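PKS (Streptomyces albus, PDB 4OQJ) probably catalyses carbon-carbon bond formation during oxazolomycin biosynthesis, as the ketosynthase domain of an "AT-less" type I polyketide synthase. Local coordinates at residues 70-75 against 229-234; 116-121 against 262-267; 145-150 against 703-708; 353-358 against 410-415. One frame throughout, in Å; residues are numbered along the deposited sequence.

The four contacts are spread over the chain and none touches another. Contacts 1, 2 and 4 join parts of the ketosynthase to each other, while contact 3 brings the end of the modelled chain back to it. Contact 2 is the central one, its centre about 5 Å from the centre of the chain; it shares the long mixed sheet with contact 4, their centres about 35 Å apart. Contacts 1 and 3 come within about 10 Å of each other at their nearest atoms, and both have residues reaching the second subunit. Contacts 3 and 4 are about 50 Å apart between centres. Ser292 and Lys294, which bind a potassium ion, belong to none of the four.

Contact 1 (70-75 against 229-234)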
loop_
_atom_site.group_PDB
_atom_site.type_symbol
_atom_site.label_atom_id
_atom_site.label_comp_id
_atom_site.label_asym_id
_atom_site.label_seq_id
_atom_site.Cartn_x
_atom_site.Cartn_y
_atom_site.Cartn_z
ATOM N N LEU A 70 35.136 -11.195 -17.591
ATOM C CA LEU A 70 35.137 -12.645 -17.769
ATOM C C LEU A 70 36.351 -13.290 -17.140
ATOM O O LEU A 70 36.257 -14.364 -16.546
ATOM C CB LEU A 70 35.102 -13.003 -19.259
ATOM C CG LEU A 70 33.756 -12.982 -19.972
ATOM C CD1 LEU A 70 33.961 -13.251 -21.459
ATOM C CD2 LEU A 70 32.820 -14.011 -19.373
ATOM N N ALA A 71 37.494 -12.629 -17.291
ATOM C CA ALA A 71 38.769 -13.150 -16.813
ATOM C C ALA A 71 38.846 -13.149 -15.290
ATOM O O ALA A 71 39.553 -13.968 -14.696
ATOM C CB ALA A 71 39.911 -12.336 -17.393
ATOM N N ASP A 72 38.117 -12.222 -14.670
ATOM C CA ASP A 72 38.162 -12.036 -13.225
ATOM C C ASP A 72 37.643 -13.274 -12.490
ATOM O O ASP A 72 36.517 -13.722 -12.711
ATOM C CB ASP A 72 37.356 -10.796 -12.834
ATOM C CG ASP A 72 37.675 -10.307 -11.434
ATOM O OD1 ASP A 72 38.154 -11.118 -10.613
ATOM O OD2 ASP A 72 37.441 -9.110 -11.156
ATOM N N ASP A 73 38.482 -13.818 -11.612
ATOM C CA ASP A 73 38.174 -15.057 -10.902
ATOM C C ASP A 73 37.049 -14.864 -9.880
ATOM O O ASP A 73 36.494 -15.836 -9.365
ATOM C CB ASP A 73 39.433 -15.594 -10.207
ATOM N N ARG A 74 36.711 -13.610 -9.595
ATOM C CA ARG A 74 35.588 -13.307 -8.714
ATOM C C ARG A 74 34.261 -13.341 -9.469
ATOM O O ARG A 74 33.192 -13.365 -8.858
ATOM C CB ARG A 74 35.768 -11.937 -8.065
ATOM C CG ARG A 74 36.964 -11.825 -7.125
ATOM C CD ARG A 74 36.857 -10.567 -6.276
ATOM N NE ARG A 74 36.603 -9.378 -7.091
ATOM C CZ ARG A 74 36.014 -8.270 -6.649
ATOM N NH1 ARG A 74 35.604 -8.177 -5.388
ATOM N NH2 ARG A 74 35.829 -7.247 -7.472
ATOM N N TYR A 75 34.328 -13.332 -10.797
ATOM C CA TYR A 75 33.116 -13.280 -11.606
ATOM C C TYR A 75 32.401 -14.625 -11.582
ATOM O O TYR A 75 33.013 -15.675 -11.794
ATOM C CB TYR A 75 33.437 -12.865 -13.050
ATOM C CG TYR A 75 32.209 -12.483 -13.851
ATOM C CD1 TYR A 75 31.578 -11.261 -13.659
ATOM C CD2 TYR A 75 31.674 -13.346 -14.788
ATOM C CE1 TYR A 75 30.440 -10.912 -14.383
ATOM C CE2 TYR A 75 30.540 -13.006 -15.519
ATOM C CZ TYR A 75 29.930 -11.786 -15.314
ATOM O OH TYR A 75 28.809 -11.447 -16.047
ATOM N N GLY A 229 26.405 -12.794 -15.859
ATOM C CA GLY A 229 26.819 -13.245 -14.545
ATOM C C GLY A 229 26.889 -12.058 -13.609
ATOM O O GLY A 229 26.301 -11.022 -13.894
ATOM N N TYR A 230 27.629 -12.194 -12.514
ATOM C CA TYR A 230 27.821 -11.090 -11.581
ATOM C C TYR A 230 29.169 -11.207 -10.903
ATOM O O TYR A 230 29.737 -12.299 -10.791
ATOM C CB TYR A 230 26.714 -11.062 -10.533
ATOM C CG TYR A 230 26.649 -12.307 -9.674
ATOM C CD1 TYR A 230 25.965 -13.419 -10.099
ATOM C CD2 TYR A 230 27.262 -12.357 -8.428
ATOM C CE1 TYR A 230 25.894 -14.546 -9.330
ATOM C CE2 TYR A 230 27.192 -13.489 -7.648
ATOM C CZ TYR A 230 26.504 -14.578 -8.105
ATOM O OH TYR A 230 26.419 -15.726 -7.356
ATOM N N LEU A 231 29.687 -10.067 -10.464
ATOM C CA LEU A 231 30.957 -10.035 -9.765
ATOM C C LEU A 231 30.686 -10.243 -8.283
ATOM O O LEU A 231 29.748 -9.663 -7.720
ATOM C CB LEU A 231 31.680 -8.717 -10.020
ATOM C CG LEU A 231 33.180 -8.694 -9.756
ATOM C CD1 LEU A 231 33.922 -9.622 -10.700
ATOM C CD2 LEU A 231 33.696 -7.275 -9.896
ATOM N N HIS A 232 31.479 -11.106 -7.663
ATOM C CA HIS A 232 31.295 -11.404 -6.257
ATOM C C HIS A 232 31.988 -10.323 -5.433
ATOM O O HIS A 232 33.150 -9.997 -5.696
ATOM C CB HIS A 232 31.841 -12.793 -5.910
ATOM C CG HIS A 232 31.723 -13.131 -4.459
ATOM N ND1 HIS A 232 32.807 -13.150 -3.603
ATOM C CD2 HIS A 232 30.643 -13.432 -3.703
ATOM C CE1 HIS A 232 32.398 -13.463 -2.387
ATOM N NE2 HIS A 232 31.087 -13.639 -2.419
ATOM N N HIS A 233 31.261 -9.754 -4.469
ATOM C CA HIS A 233 31.822 -8.805 -3.495
ATOM C C HIS A 233 31.549 -9.306 -2.084
ATOM O O HIS A 233 30.412 -9.620 -1.750
ATOM C CB HIS A 233 31.220 -7.404 -3.649
ATOM C CG HIS A 233 31.288 -6.856 -5.040
ATOM N ND1 HIS A 233 32.402 -6.212 -5.534
ATOM C CD2 HIS A 233 30.371 -6.841 -6.038
ATOM C CE1 HIS A 233 32.172 -5.829 -6.778
ATOM N NE2 HIS A 233 30.947 -6.201 -7.109
ATOM N N GLU A 234 32.578 -9.354 -1.243
ATOM C CA GLU A 234 32.425 -9.929 0.092
ATOM C C GLU A 234 31.466 -9.134 0.977
ATOM O O GLU A 234 30.870 -9.686 1.905
ATOM C CB GLU A 234 33.783 -10.040 0.769
ATOM C CG GLU A 234 34.746 -10.953 0.018
ATOM C CD GLU A 234 34.861 -12.340 0.627
ATOM O OE1 GLU A 234 34.797 -12.463 1.870
ATOM O OE2 GLU A 234 35.020 -13.311 -0.143
HETATM O O HOH W 1 35.279 -11.016 -3.388
#
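Tyr75 and Leu231 both hold CG anti to the backbone N (chi1 -167° and -160°); their antiparallel, non-hydrogen-bonded pairing puts the two side chains on one face of the sheet. Leu231 CD1 sits 4.0 Å from Tyr75 CB. Further out, the Tyr75 ring reaches the backbone of Gly229 and Tyr230, with Tyr230 O over one face, 3.6 Å from Tyr75 CD1. At the phenol end, Gly229 N gives Tyr75 OH a weak, strongly bent hydrogen bond of 2.8 Å. Beside the pair, His232 N donates to Arg74 O at 3.1 Å.

The Arg74 side chain folds over the same segment: its guanidinium has His232 O over one face, 3.1 Å from NH1 but at too poor an angle for a hydrogen bond, while NH2 closes to 3.2 Å of Leu231 CD2. A water links Arg74 NH1, weakly, to His232 ND1. What presents Arg74 is a type I turn from Asp72 to Tyr75, reinforced by an Asx turn in which Arg74 N donates almost straight (171°) to Asp72 OD1.

His233 faces the dimer partner, with a weak hydrogen bond between its NE2 and Ser157 OG of the second subunit. Strand 230-231 is an outer strand of a small antiparallel sheet, paired through Tyr230 and Val76 with strand 75-79; Tyr75 also packs on Leu60 of helix 57-62 and Leu69 of helix 67-71.

Contact 2 (116-121 against 262-267); sequences EALERA and AVVLKR
Where Ala117, Leu118 and Ala121 meet Ala262 and Val264, no aromatic ring or planar side chain takes part; the flat group that is touched is the Ala117-Leu118 peptide, with Val264 CG2 over one face, 3.6 Å from Ala117 O and 4.0 Å from Leu118 N. The rest is methyl against methyl.

Val264 carries the contact: with CG1 anti to the backbone N (chi1 179°), its two branches part to serve two turns of the helix. CG2 meets Ala117 CB at 3.7 Å and, more loosely, Leu118 CD2, whereas CG1 goes to Ala121 CB at 4.2 Å. Ala117 CB also touches Ala262 CB, one step along the same face of the strand. Alanines four residues apart on the helix keep the approach close: the axes of segments 116-121 and 262-267 come within 7.9 Å at a crossing angle of -46°. No hydrogen bond joins the two segments, and every touching residue is buried.

Segment 262-267 belongs to strand 259-267, an inner strand of the long mixed sheet, flanked by strands 23-31 and 214-221, and helix 105-121 packs on one face of it. Leu118 extends that packing to Met214 and Leu216, while Leu265, pointing to the opposite face, meets helix 195-209.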
loop_
_atom_site.group_PDB
_atom_site.type_symbol
_atom_site.label_atom_id
_atom_site.label_comp_id
_atom_site.label_asym_id
_atom_site.label_seq_id
_atom_site.Cartn_x
_atom_site.Cartn_y
_atom_site.Cartn_z
ATOM N N GLU A 116 -3.434 -14.840 -15.909
ATOM C CA GLU A 116 -3.363 -16.277 -15.655
ATOM C C GLU A 116 -3.945 -16.636 -14.300
ATOM O O GLU A 116 -4.616 -17.658 -14.179
ATOM C CB GLU A 116 -1.916 -16.782 -15.717
ATOM C CG GLU A 116 -1.327 -16.897 -17.118
ATOM C CD GLU A 116 0.190 -17.180 -17.098
ATOM O OE1 GLU A 116 0.828 -16.933 -16.049
ATOM O OE2 GLU A 116 0.740 -17.642 -18.132
ATOM N N ALA A 117 -3.674 -15.819 -13.276
ATOM C CA ALA A 117 -4.158 -16.125 -11.929
ATOM C C ALA A 117 -5.683 -16.089 -11.872
ATOM O O ALA A 117 -6.309 -16.945 -11.233
ATOM C CB ALA A 117 -3.567 -15.166 -10.908
ATOM N N LEU A 118 -6.280 -15.108 -12.536
ATOM C CA LEU A 118 -7.738 -14.988 -12.581
ATOM C C LEU A 118 -8.339 -16.123 -13.411
ATOM O O LEU A 118 -9.357 -16.699 -13.041
ATOM C CB LEU A 118 -8.150 -13.630 -13.145
ATOM C CG LEU A 118 -7.978 -12.489 -12.141
ATOM C CD1 LEU A 118 -7.893 -11.159 -12.837
ATOM C CD2 LEU A 118 -9.136 -12.516 -11.161
ATOM N N GLU A 119 -7.696 -16.460 -14.521
ATOM C CA GLU A 119 -8.088 -17.637 -15.280
ATOM C C GLU A 119 -8.084 -18.911 -14.435
ATOM O O GLU A 119 -9.014 -19.694 -14.499
ATOM C CB GLU A 119 -7.167 -17.825 -16.476
ATOM C CG GLU A 119 -7.593 -17.076 -17.710
ATOM C CD GLU A 119 -6.771 -17.501 -18.905
ATOM O OE1 GLU A 119 -5.528 -17.606 -18.749
ATOM O OE2 GLU A 119 -7.362 -17.738 -19.985
ATOM N N ARG A 120 -7.027 -19.140 -13.665
ATOM C CA ARG A 120 -6.965 -20.354 -12.869
ATOM C C ARG A 120 -8.032 -20.322 -11.784
ATOM O O ARG A 120 -8.600 -21.363 -11.452
ATOM C CB ARG A 120 -5.565 -20.537 -12.263
ATOM C CG ARG A 120 -5.418 -21.756 -11.391
ATOM C CD ARG A 120 -3.958 -22.148 -11.240
ATOM N NE ARG A 120 -3.378 -22.644 -12.493
ATOM C CZ ARG A 120 -2.613 -21.932 -13.324
ATOM N NH1 ARG A 120 -2.132 -22.495 -14.430
ATOM N NH2 ARG A 120 -2.305 -20.669 -13.060
ATOM N N ALA A 121 -8.328 -19.134 -11.259
ATOM C CA ALA A 121 -9.404 -18.974 -10.275
ATOM C C ALA A 121 -10.777 -19.231 -10.882
ATOM O O ALA A 121 -11.696 -19.669 -10.186
ATOM C CB ALA A 121 -9.366 -17.584 -9.663
ATOM N N ALA A 262 1.493 -14.201 -8.620
ATOM C CA ALA A 262 0.265 -13.586 -8.129
ATOM C C ALA A 262 -0.664 -14.626 -7.506
ATOM O O ALA A 262 -0.696 -15.797 -7.916
ATOM C CB ALA A 262 -0.446 -12.848 -9.262
ATOM N N VAL A 263 -1.408 -14.189 -6.496
ATOM C CA VAL A 263 -2.475 -14.981 -5.929
ATOM C C VAL A 263 -3.775 -14.197 -5.987
ATOM O O VAL A 263 -3.769 -12.964 -5.983
ATOM C CB VAL A 263 -2.171 -15.394 -4.470
ATOM C CG1 VAL A 263 -0.926 -16.261 -4.423
ATOM C CG2 VAL A 263 -2.012 -14.152 -3.564
ATOM N N VAL A 264 -4.880 -14.935 -6.050
ATOM C CA VAL A 264 -6.229 -14.370 -6.031
ATOM C C VAL A 264 -6.873 -14.764 -4.704
ATOM O O VAL A 264 -6.919 -15.948 -4.368
ATOM C CB VAL A 264 -7.065 -14.891 -7.210
ATOM C CG1 VAL A 264 -8.489 -14.316 -7.196
ATOM C CG2 VAL A 264 -6.377 -14.592 -8.527
ATOM N N LEU A 265 -7.343 -13.769 -3.953
ATOM C CA LEU A 265 -7.811 -13.945 -2.585
ATOM C C LEU A 265 -9.288 -13.585 -2.477
ATOM O O LEU A 265 -9.764 -12.691 -3.177
ATOM C CB LEU A 265 -6.987 -13.073 -1.631
ATOM C CG LEU A 265 -5.469 -13.286 -1.741
ATOM C CD1 LEU A 265 -4.710 -12.305 -0.863
ATOM C CD2 LEU A 265 -5.094 -14.713 -1.377
ATOM N N LYS A 266 -9.991 -14.288 -1.590
ATOM C CA LYS A 266 -11.420 -14.110 -1.358
ATOM C C LYS A 266 -11.734 -14.616 0.042
ATOM O O LYS A 266 -11.093 -15.556 0.503
ATOM C CB LYS A 266 -12.229 -14.893 -2.398
ATOM C CG LYS A 266 -13.747 -14.732 -2.281
ATOM C CD LYS A 266 -14.483 -15.720 -3.196
ATOM C CE LYS A 266 -15.324 -15.031 -4.233
ATOM N NZ LYS A 266 -16.144 -15.974 -5.065
ATOM N N ARG A 267 -12.700 -14.020 0.727
ATOM C CA ARG A 267 -13.073 -14.542 2.038
ATOM C C ARG A 267 -13.371 -16.011 1.893
ATOM O O ARG A 267 -14.001 -16.412 0.924
ATOM C CB ARG A 267 -14.299 -13.860 2.610
ATOM C CG ARG A 267 -14.131 -12.429 2.996
ATOM C CD ARG A 267 -15.385 -12.004 3.709
ATOM N NE ARG A 267 -15.412 -10.580 3.995
ATOM C CZ ARG A 267 -15.349 -10.051 5.213
ATOM N NH1 ARG A 267 -15.249 -10.822 6.303
ATOM N NH2 ARG A 267 -15.390 -8.732 5.342
#

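Contact 3 (145-150 against 703-708)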
loop_
_atom_site.group_PDB
_atom_site.type_symbol
_atom_site.label_atom_id
_atom_site.label_comp_id
_atom_site.label_asym_id
_atom_site.label_seq_id
_atom_site.Cartn_x
_atom_site.Cartn_y
_atom_site.Cartn_z
ATOM N N LEU A 145 16.265 2.643 -16.890
ATOM C CA LEU A 145 17.601 3.180 -16.674
ATOM C C LEU A 145 18.581 2.774 -17.778
ATOM O O LEU A 145 19.376 3.594 -18.221
ATOM C CB LEU A 145 18.129 2.724 -15.307
ATOM C CG LEU A 145 17.394 3.288 -14.088
ATOM C CD1 LEU A 145 17.868 2.624 -12.780
ATOM C CD2 LEU A 145 17.592 4.788 -14.031
ATOM N N HIS A 146 18.538 1.512 -18.207
ATOM C CA HIS A 146 19.470 1.015 -19.230
ATOM C C HIS A 146 18.922 1.202 -20.644
ATOM O O HIS A 146 19.429 2.016 -21.410
ATOM C CB HIS A 146 19.785 -0.467 -19.025
ATOM C CG HIS A 146 20.426 -0.791 -17.708
ATOM N ND1 HIS A 146 20.865 -2.059 -17.394
ATOM C CD2 HIS A 146 20.697 -0.022 -16.625
ATOM C CE1 HIS A 146 21.380 -2.060 -16.179
ATOM N NE2 HIS A 146 21.290 -0.838 -15.690
ATOM N N ASN A 147 17.881 0.445 -20.980
ATOM C CA ASN A 147 17.361 0.405 -22.346
ATOM C C ASN A 147 16.768 1.725 -22.840
ATOM O O ASN A 147 16.889 2.056 -24.017
ATOM C CB ASN A 147 16.303 -0.691 -22.458
ATOM C CG ASN A 147 16.866 -2.063 -22.175
ATOM O OD1 ASN A 147 17.219 -2.373 -21.040
ATOM N ND2 ASN A 147 16.947 -2.897 -23.205
ATOM N N LEU A 148 16.126 2.467 -21.942
ATOM C CA LEU A 148 15.443 3.707 -22.301
ATOM C C LEU A 148 16.147 4.940 -21.748
ATOM O O LEU A 148 15.672 6.069 -21.929
ATOM C CB LEU A 148 13.999 3.686 -21.790
ATOM C CG LEU A 148 13.114 2.552 -22.284
ATOM C CD1 LEU A 148 11.720 2.702 -21.692
ATOM C CD2 LEU A 148 13.052 2.552 -23.797
ATOM N N GLY A 149 17.269 4.717 -21.071
ATOM C CA GLY A 149 18.012 5.789 -20.434
ATOM C C GLY A 149 18.303 6.953 -21.363
ATOM O O GLY A 149 17.797 8.055 -21.157
ATOM N N GLU A 150 19.126 6.714 -22.378
ATOM C CA GLU A 150 19.527 7.771 -23.302
ATOM C C GLU A 150 18.298 8.348 -23.988
ATOM O O GLU A 150 18.188 9.559 -24.182
ATOM C CB GLU A 150 20.520 7.234 -24.338
ATOM N N ARG A 703 8.275 -10.717 -29.269
ATOM C CA ARG A 703 9.317 -9.961 -28.587
ATOM C C ARG A 703 9.096 -8.452 -28.685
ATOM O O ARG A 703 8.891 -7.912 -29.763
ATOM C CB ARG A 703 10.682 -10.320 -29.153
ATOM C CG ARG A 703 11.827 -9.506 -28.562
ATOM C CD ARG A 703 13.146 -9.998 -29.138
ATOM N NE ARG A 703 14.288 -9.151 -28.795
ATOM C CZ ARG A 703 15.031 -9.290 -27.702
ATOM N NH1 ARG A 703 14.743 -10.220 -26.796
ATOM N NH2 ARG A 703 16.061 -8.484 -27.504
ATOM N N HIS A 704 9.111 -7.790 -27.536
ATOM C CA HIS A 704 9.058 -6.339 -27.460
ATOM C C HIS A 704 10.195 -5.913 -26.568
ATOM O O HIS A 704 10.176 -6.175 -25.362
ATOM C CB HIS A 704 7.716 -5.845 -26.907
ATOM C CG HIS A 704 6.532 -6.307 -27.697
ATOM N ND1 HIS A 704 6.083 -5.644 -28.819
ATOM C CD2 HIS A 704 5.718 -7.375 -27.540
ATOM C CE1 HIS A 704 5.038 -6.283 -29.318
ATOM N NE2 HIS A 704 4.797 -7.338 -28.561
ATOM N N TRP A 705 11.192 -5.266 -27.160
ATOM C CA TRP A 705 12.416 -4.956 -26.444
ATOM C C TRP A 705 13.100 -3.735 -27.045
ATOM O O TRP A 705 13.473 -3.735 -28.209
ATOM C CB TRP A 705 13.349 -6.159 -26.473
ATOM C CG TRP A 705 14.403 -6.118 -25.437
ATOM C CD1 TRP A 705 15.701 -5.720 -25.595
ATOM C CD2 TRP A 705 14.261 -6.493 -24.067
ATOM N NE1 TRP A 705 16.374 -5.825 -24.403
ATOM C CE2 TRP A 705 15.509 -6.296 -23.446
ATOM C CE3 TRP A 705 13.196 -6.978 -23.300
ATOM C CZ2 TRP A 705 15.722 -6.568 -22.102
ATOM C CZ3 TRP A 705 13.409 -7.243 -21.964
ATOM C CH2 TRP A 705 14.661 -7.040 -21.379
ATOM N N ALA A 706 13.226 -2.685 -26.247
ATOM C CA ALA A 706 13.859 -1.453 -26.682
ATOM C C ALA A 706 15.366 -1.629 -26.648
ATOM O O ALA A 706 15.922 -2.062 -25.640
ATOM C CB ALA A 706 13.443 -0.290 -25.795
ATOM N N GLU A 707 16.020 -1.296 -27.753
ATOM C CA GLU A 707 17.469 -1.396 -27.838
ATOM C C GLU A 707 18.119 -0.135 -27.251
ATOM O O GLU A 707 17.746 0.985 -27.608
ATOM C CB GLU A 707 17.896 -1.609 -29.291
ATOM C CG GLU A 707 18.707 -2.887 -29.539
ATOM C CD GLU A 707 18.023 -4.161 -29.045
ATOM O OE1 GLU A 707 17.100 -4.665 -29.724
ATOM O OE2 GLU A 707 18.427 -4.669 -27.977
ATOM N N PRO A 708 19.076 -0.309 -26.322
ATOM C CA PRO A 708 19.734 0.870 -25.744
ATOM C C PRO A 708 20.606 1.610 -26.751
ATOM O O PRO A 708 20.142 2.613 -27.293
ATOM C CB PRO A 708 20.584 0.282 -24.609
ATOM C CG PRO A 708 20.760 -1.156 -24.952
ATOM C CD PRO A 708 19.530 -1.564 -25.695
#
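A wider, pi-type turn runs through 145-147, and the extended tail 703-708 passes so near that Asn147 CA and Pro708 CA are 4.2 Å apart. Asn147 CG stands anti to the carbonyl carbon, beside the backbone N (chi1 -62°), and ND2 donates to Ala706 O at 2.8 Å; the bond is nearly straight (173°), approaches nearly along the C=O axis and lies in the plane of the Asn147 amide. That amide stands almost perpendicular to the Trp705 indole, whose NE1 is 3.2 Å from ND2: two donors, with no bond between them.

Leu148 brings CD2 to 3.5 Å of Ala706 CB, a tight carbon pair. Pro708 adds a CA-H...O contact to Asn147 O, 3.5 Å from CA to O, though it is poorly ordered.

Tyr143 fixes the tail from the same helix, its ring edge-to-face with Trp705 and its OH accepting from Ala706 N. Arg703 forms a salt bridge to Asp86. The segment lies shortly after a Tyr-Pro-Phe sequence and itself begins Arg-His-Trp, consistent with the linker of modular type I polyketide synthases that wraps back over the ketosynthase; here it does so beside the dimer interface, where His146 packs on Arg160 of the second subunit.

Contact 4 (353-358 against 410-415); sequences AALAPG and AGPFYV
Leu355 and Pro412 make the firm part of this contact, while Ala354 is held lightly and Gly358 meets its partners largely at the exposed side, partly through water. Leu355 CB meets Pro412 CB at 3.9 Å, and its CD1 branch reaches Pro412 CG at 4.0 Å, the two side chains lying oblique to each other. Next to them, Ala356 O receives a CA-H...O contact from Pro412 CA, 3.3 Å long and bent at the hydrogen (129°). The same proline is packed from another direction as well: its CG stands 3.8 Å above the centre of the Phe413 ring.

The looser side begins at Ala354, an exposed and poorly ordered residue whose CB comes only to 4.1 Å of Ala410 O. At the other end the chain turns through Gly358, with a positive phi of 70°, and its carbonyl O lies 3.5 Å from Tyr414 CD1, oblique to the ring. Tyr414 CG stands between the backbone N and the carbonyl carbon, the crowded position (chi1 78°). A water accepts from Gly358 N at 3.0 Å and lies close to Gly411 O and Phe413 O, which compete for its protons.

Asn349, just past helix 336-348, ties both segments, its side chain bonding Leu355 N and Ala410 O. Phe413 packs on that helix, edge-to-face with Phe348. Strand 413-415 is the outermost strand within this chain on its side of the mixed sheet, running parallel to strand 360-363, and Pro412 and Tyr414 make backbone hydrogen bonds with Cys360.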
loop_
_atom_site.group_PDB
_atom_site.type_symbol
_atom_site.label_atom_id
_atom_site.label_comp_id
_atom_site.label_asym_id
_atom_site.label_seq_id
_atom_site.Cartn_x
_atom_site.Cartn_y
_atom_site.Cartn_z
ATOM N N ALA A 353 8.371 -22.870 27.556
ATOM C CA ALA A 353 9.712 -23.356 27.258
ATOM C C ALA A 353 9.748 -23.958 25.856
ATOM O O ALA A 353 8.838 -23.733 25.048
ATOM C CB ALA A 353 10.155 -24.382 28.305
ATOM N N ALA A 354 10.798 -24.725 25.578
ATOM C CA ALA A 354 11.048 -25.233 24.236
ATOM C C ALA A 354 9.955 -26.184 23.747
ATOM O O ALA A 354 9.405 -26.981 24.515
ATOM C CB ALA A 354 12.405 -25.930 24.191
ATOM N N LEU A 355 9.637 -26.079 22.460
ATOM C CA LEU A 355 8.798 -27.069 21.802
ATOM C C LEU A 355 9.661 -28.295 21.504
ATOM O O LEU A 355 10.887 -28.237 21.618
ATOM C CB LEU A 355 8.187 -26.500 20.519
ATOM C CG LEU A 355 7.369 -25.212 20.660
ATOM C CD1 LEU A 355 6.853 -24.779 19.318
ATOM C CD2 LEU A 355 6.204 -25.410 21.609
ATOM N N ALA A 356 9.027 -29.395 21.118
ATOM C CA ALA A 356 9.755 -30.623 20.807
ATOM C C ALA A 356 10.779 -30.406 19.691
ATOM O O ALA A 356 10.440 -29.866 18.635
ATOM C CB ALA A 356 8.785 -31.717 20.411
ATOM N N PRO A 357 12.035 -30.828 19.913
ATOM C CA PRO A 357 13.023 -30.704 18.833
ATOM C C PRO A 357 12.679 -31.543 17.608
ATOM O O PRO A 357 12.142 -32.634 17.733
ATOM C CB PRO A 357 14.324 -31.195 19.477
ATOM C CG PRO A 357 13.902 -31.987 20.652
ATOM C CD PRO A 357 12.643 -31.351 21.146
ATOM N N GLY A 358 12.988 -31.007 16.432
ATOM C CA GLY A 358 12.747 -31.690 15.181
ATOM C C GLY A 358 11.279 -31.816 14.820
ATOM O O GLY A 358 10.930 -32.685 14.034
ATOM N N ALA A 410 17.651 -25.136 20.424
ATOM C CA ALA A 410 16.857 -24.275 21.297
ATOM C C ALA A 410 15.381 -24.240 20.903
ATOM O O ALA A 410 14.564 -23.602 21.577
ATOM C CB ALA A 410 17.427 -22.864 21.290
ATOM N N GLY A 411 15.036 -24.899 19.801
ATOM C CA GLY A 411 13.684 -24.820 19.277
ATOM C C GLY A 411 13.267 -26.066 18.522
ATOM O O GLY A 411 13.965 -27.082 18.547
ATOM N N PRO A 412 12.126 -25.984 17.828
ATOM C CA PRO A 412 11.527 -27.141 17.150
ATOM C C PRO A 412 12.028 -27.396 15.724
ATOM O O PRO A 412 11.602 -28.370 15.098
ATOM C CB PRO A 412 10.046 -26.771 17.122
ATOM C CG PRO A 412 10.073 -25.266 16.922
ATOM C CD PRO A 412 11.291 -24.776 17.690
ATOM N N PHE A 413 12.905 -26.544 15.208
ATOM C CA PHE A 413 13.186 -26.556 13.774
ATOM C C PHE A 413 14.261 -27.542 13.348
ATOM O O PHE A 413 15.187 -27.851 14.091
ATOM C CB PHE A 413 13.556 -25.146 13.318
ATOM C CG PHE A 413 12.482 -24.163 13.606
ATOM C CD1 PHE A 413 11.283 -24.224 12.910
ATOM C CD2 PHE A 413 12.625 -23.229 14.617
ATOM C CE1 PHE A 413 10.262 -23.357 13.183
ATOM C CE2 PHE A 413 11.595 -22.355 14.905
ATOM C CZ PHE A 413 10.411 -22.417 14.187
ATOM N N TYR A 414 14.093 -28.028 12.129
ATOM C CA TYR A 414 15.074 -28.848 11.452
ATOM C C TYR A 414 14.881 -28.589 9.957
ATOM O O TYR A 414 13.766 -28.279 9.508
ATOM C CB TYR A 414 14.892 -30.340 11.792
ATOM C CG TYR A 414 13.747 -30.979 11.033
ATOM C CD1 TYR A 414 12.432 -30.873 11.481
ATOM C CD2 TYR A 414 13.980 -31.677 9.851
ATOM C CE1 TYR A 414 11.380 -31.453 10.768
ATOM C CE2 TYR A 414 12.947 -32.255 9.139
ATOM C CZ TYR A 414 11.653 -32.140 9.593
ATOM O OH TYR A 414 10.648 -32.726 8.862
ATOM N N VAL A 415 15.952 -28.713 9.187
ATOM C CA VAL A 415 15.875 -28.479 7.751
ATOM C C VAL A 415 15.451 -29.760 7.030
ATOM O O VAL A 415 16.192 -30.737 7.006
ATOM C CB VAL A 415 17.220 -27.984 7.202
ATOM C CG1 VAL A 415 17.131 -27.736 5.698
ATOM C CG2 VAL A 415 17.655 -26.709 7.935
HETATM O O HOH W 2 14.865 -28.688 16.678
#